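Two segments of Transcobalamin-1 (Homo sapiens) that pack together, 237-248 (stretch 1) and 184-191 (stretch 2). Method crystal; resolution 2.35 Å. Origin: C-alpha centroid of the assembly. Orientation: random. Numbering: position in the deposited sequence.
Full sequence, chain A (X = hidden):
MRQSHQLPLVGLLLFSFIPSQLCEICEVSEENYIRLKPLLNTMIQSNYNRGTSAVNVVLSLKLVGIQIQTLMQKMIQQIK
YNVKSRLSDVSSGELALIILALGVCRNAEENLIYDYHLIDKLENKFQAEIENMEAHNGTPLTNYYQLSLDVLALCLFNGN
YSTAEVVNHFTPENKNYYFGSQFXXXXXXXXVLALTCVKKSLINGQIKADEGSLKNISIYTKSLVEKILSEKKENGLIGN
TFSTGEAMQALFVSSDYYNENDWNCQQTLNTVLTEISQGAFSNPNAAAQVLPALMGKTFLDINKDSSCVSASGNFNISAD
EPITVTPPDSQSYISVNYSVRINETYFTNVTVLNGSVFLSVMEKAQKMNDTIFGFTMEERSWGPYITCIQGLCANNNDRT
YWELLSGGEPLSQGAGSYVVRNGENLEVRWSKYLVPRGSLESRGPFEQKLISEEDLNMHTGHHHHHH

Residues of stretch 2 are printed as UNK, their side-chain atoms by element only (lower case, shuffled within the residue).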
# COMPACT_ATOMS: atom_id res chain seq x y z
N LEU A 237 12.47 -3.69 11.49
CA LEU A 237 11.65 -3.50 10.30
C LEU A 237 11.05 -4.83 9.88
O LEU A 237 11.67 -5.89 10.02
CB LEU A 237 12.47 -2.91 9.16
CG LEU A 237 12.95 -1.46 9.34
CD1 LEU A 237 13.63 -0.96 8.07
CD2 LEU A 237 11.79 -0.56 9.72
N ILE A 238 9.82 -4.78 9.37
CA ILE A 238 9.12 -5.98 8.95
C ILE A 238 8.85 -5.90 7.45
O ILE A 238 7.97 -5.16 7.00
CB ILE A 238 7.80 -6.16 9.71
CG1 ILE A 238 8.04 -5.99 11.22
CG2 ILE A 238 7.19 -7.51 9.41
CD1 ILE A 238 6.77 -5.90 12.03
N GLY A 239 9.61 -6.68 6.68
CA GLY A 239 9.66 -6.51 5.24
C GLY A 239 10.70 -5.44 4.94
O GLY A 239 11.89 -5.64 5.20
N ASN A 240 10.25 -4.31 4.41
CA ASN A 240 11.12 -3.15 4.28
C ASN A 240 10.54 -1.96 5.05
O ASN A 240 9.59 -2.11 5.81
CB ASN A 240 11.38 -2.79 2.82
CG ASN A 240 10.11 -2.49 2.04
OD1 ASN A 240 9.07 -2.18 2.62
ND2 ASN A 240 10.19 -2.59 0.72
N THR A 241 11.12 -0.79 4.83
CA THR A 241 10.70 0.43 5.51
C THR A 241 9.24 0.76 5.23
O THR A 241 8.52 1.25 6.10
CB THR A 241 11.57 1.63 5.07
OG1 THR A 241 12.93 1.37 5.41
CG2 THR A 241 11.11 2.91 5.76
N PHE A 242 8.80 0.48 4.01
CA PHE A 242 7.49 0.94 3.55
C PHE A 242 6.40 -0.11 3.70
O PHE A 242 5.25 0.12 3.31
CB PHE A 242 7.60 1.44 2.11
CG PHE A 242 8.68 2.46 1.91
CD1 PHE A 242 8.53 3.75 2.40
CD2 PHE A 242 9.84 2.13 1.23
CE1 PHE A 242 9.53 4.69 2.22
CE2 PHE A 242 10.84 3.07 1.05
CZ PHE A 242 10.68 4.35 1.54
N SER A 243 6.74 -1.27 4.26
CA SER A 243 5.74 -2.29 4.55
C SER A 243 5.56 -2.45 6.06
O SER A 243 4.66 -3.15 6.52
CB SER A 243 6.15 -3.64 3.94
OG SER A 243 7.34 -4.13 4.53
N THR A 244 6.42 -1.78 6.82
CA THR A 244 6.43 -1.94 8.28
C THR A 244 5.19 -1.38 8.96
O THR A 244 4.64 -1.99 9.88
CB THR A 244 7.68 -1.30 8.89
OG1 THR A 244 8.85 -1.97 8.39
CG2 THR A 244 7.66 -1.41 10.40
N GLY A 245 4.74 -0.22 8.50
CA GLY A 245 3.61 0.47 9.10
C GLY A 245 2.34 -0.36 9.12
O GLY A 245 1.69 -0.50 10.16
N GLU A 246 1.99 -0.93 7.98
CA GLU A 246 0.79 -1.75 7.89
C GLU A 246 1.03 -3.15 8.45
O GLU A 246 0.09 -3.82 8.86
CB GLU A 246 0.26 -1.78 6.45
CG GLU A 246 -0.15 -0.39 5.96
CD GLU A 246 -0.88 -0.40 4.63
OE1 GLU A 246 -0.58 -1.27 3.78
OE2 GLU A 246 -1.75 0.47 4.43
N ALA A 247 2.29 -3.58 8.48
CA ALA A 247 2.62 -4.84 9.14
C ALA A 247 2.35 -4.72 10.64
O ALA A 247 1.83 -5.64 11.26
CB ALA A 247 4.07 -5.23 8.87
N MET A 248 2.70 -3.56 11.21
CA MET A 248 2.42 -3.28 12.61
C MET A 248 0.92 -3.35 12.90
O MET A 248 0.51 -3.92 13.91
CB MET A 248 2.98 -1.91 13.03
CG MET A 248 4.50 -1.81 13.00
SD MET A 248 5.11 -0.14 13.36
CE MET A 248 4.58 0.06 15.06
N UNK A 184 4.96 -10.98 -0.06
CA UNK A 184 4.57 -9.58 0.03
C UNK A 184 3.99 -9.27 1.41
O UNK A 184 2.84 -9.61 1.70
c UNK A 184 3.56 -9.21 -1.06
o UNK A 184 3.14 -7.86 -0.94
N UNK A 185 4.79 -8.62 2.24
CA UNK A 185 4.38 -8.26 3.59
C UNK A 185 3.16 -7.35 3.56
O UNK A 185 2.24 -7.53 4.33
c UNK A 185 5.09 -7.05 5.69
c UNK A 185 5.53 -7.56 4.33
c UNK A 185 6.71 -8.51 4.46
N UNK A 186 3.17 -6.38 2.66
CA UNK A 186 2.07 -5.43 2.53
C UNK A 186 0.76 -6.17 2.26
O UNK A 186 -0.26 -5.92 2.90
o UNK A 186 3.92 -2.71 1.70
o UNK A 186 4.69 -4.67 1.07
c UNK A 186 2.34 -4.46 1.37
c UNK A 186 3.75 -3.91 1.39
N UNK A 187 0.81 -7.09 1.30
CA UNK A 187 -0.34 -7.90 0.93
C UNK A 187 -0.79 -8.77 2.10
O UNK A 187 -1.98 -8.81 2.43
c UNK A 187 -0.00 -8.78 -0.28
o UNK A 187 0.44 -7.96 -1.36
c UNK A 187 -1.22 -9.57 -0.71
N UNK A 188 0.16 -9.47 2.72
CA UNK A 188 -0.13 -10.30 3.87
C UNK A 188 -0.74 -9.51 5.02
O UNK A 188 -1.66 -9.98 5.69
N UNK A 189 -0.22 -8.31 5.24
CA UNK A 189 -0.69 -7.46 6.33
C UNK A 189 -2.12 -7.01 6.09
O UNK A 189 -2.97 -7.07 6.98
c UNK A 189 0.23 -6.26 6.52
N UNK A 190 -2.40 -6.55 4.87
CA UNK A 190 -3.74 -6.08 4.54
C UNK A 190 -4.74 -7.25 4.57
O UNK A 190 -5.89 -7.08 4.97
c UNK A 190 -3.87 -2.21 3.85
s UNK A 190 -5.29 -3.26 4.18
c UNK A 190 -3.77 -5.38 3.18
c UNK A 190 -5.05 -4.56 2.95
N UNK A 191 -4.28 -8.43 4.17
CA UNK A 191 -5.10 -9.63 4.23
C UNK A 191 -5.46 -9.96 5.67
O UNK A 191 -6.61 -10.28 5.98
c UNK A 191 -4.39 -10.80 3.57
O HOH W 1 2.34 -1.68 3.79

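Position 184 carries one carbon followed by one oxygen, a primary hydroxyl with no branch, and it touches nothing on stretch 1. This is Ser184. It occupies the N-cap position just before the helix, and its CB points away from the neighbouring stretch, a polar residue suited to the start of a helix.

Position 185 has three carbons, the first carrying the other two, a branched and wholly apolar group. Its CB points toward stretch 1. One methyl carbon lies 3.6 Å from CA of Gly239; the other lies 3.8 Å from CB of Ala247 and 4.3 Å from CG2 of Ile238. It is Val185, whose methyls, CG2 and CG1 respectively, suit an apolar site between loop and helix start. Gly239 makes room for it, since a CB there would stand 2.9 Å from Val185 CG2.

At position 186 two carbons follow in line, the second bearing two oxygens: a carboxylate. The CB points sideways, but the end of the side chain comes nearer, bringing one carboxylate oxygen to 3.3 Å from CB of Ser243. This is Asp186. Water 1 lies 2.8 Å from its OD2 and 2.9 Å from Glu246 OE1; it can donate to either, but need not serve both at once.

Position 187 shows one carbon carrying an oxygen and a carbon, and does not touch stretch 1, so it is Thr187. Its CA-to-CB bond points away from stretch 1, and its OG1 shares a 2.7 Å hydrogen bond with Ser184 OG, pairing with the N-cap hydroxyl.

Position 188 has no side-chain atoms and is out of reach of stretch 1, which does not explain the choice of Gly188.

Position 189 has a single carbon, its CB, which points toward stretch 1 and rests 3.4 Å from O of Glu246 and 3.8 Å from CA of Ala247. It is Ala189; a methyl fits this close backbone approach.

Position 190 is an unbranched chain of two carbons, a sulfur and a terminal carbon, which reaches 3.4 Å from OE1 of Glu246. It is Met190, whose flexible chain brings CE there.

Position 191, with one carbon, lies beyond reach of stretch 1, which does not explain Ala191.

The contact works through close packing, with no direct hydrogen bond across it. Ser243 instead serves its own loop, its OG donating to Ile238 O at 2.7 Å and accepting from Asn240 N at 2.9 Å. Val185 packs against that braced loop and Ala247; Ala189 packs against the helix at Glu246 and Ala247. The two helices run 26° apart, while the water sits between the two carboxylates.

Stretch 2 184-191: SVDTGAMA
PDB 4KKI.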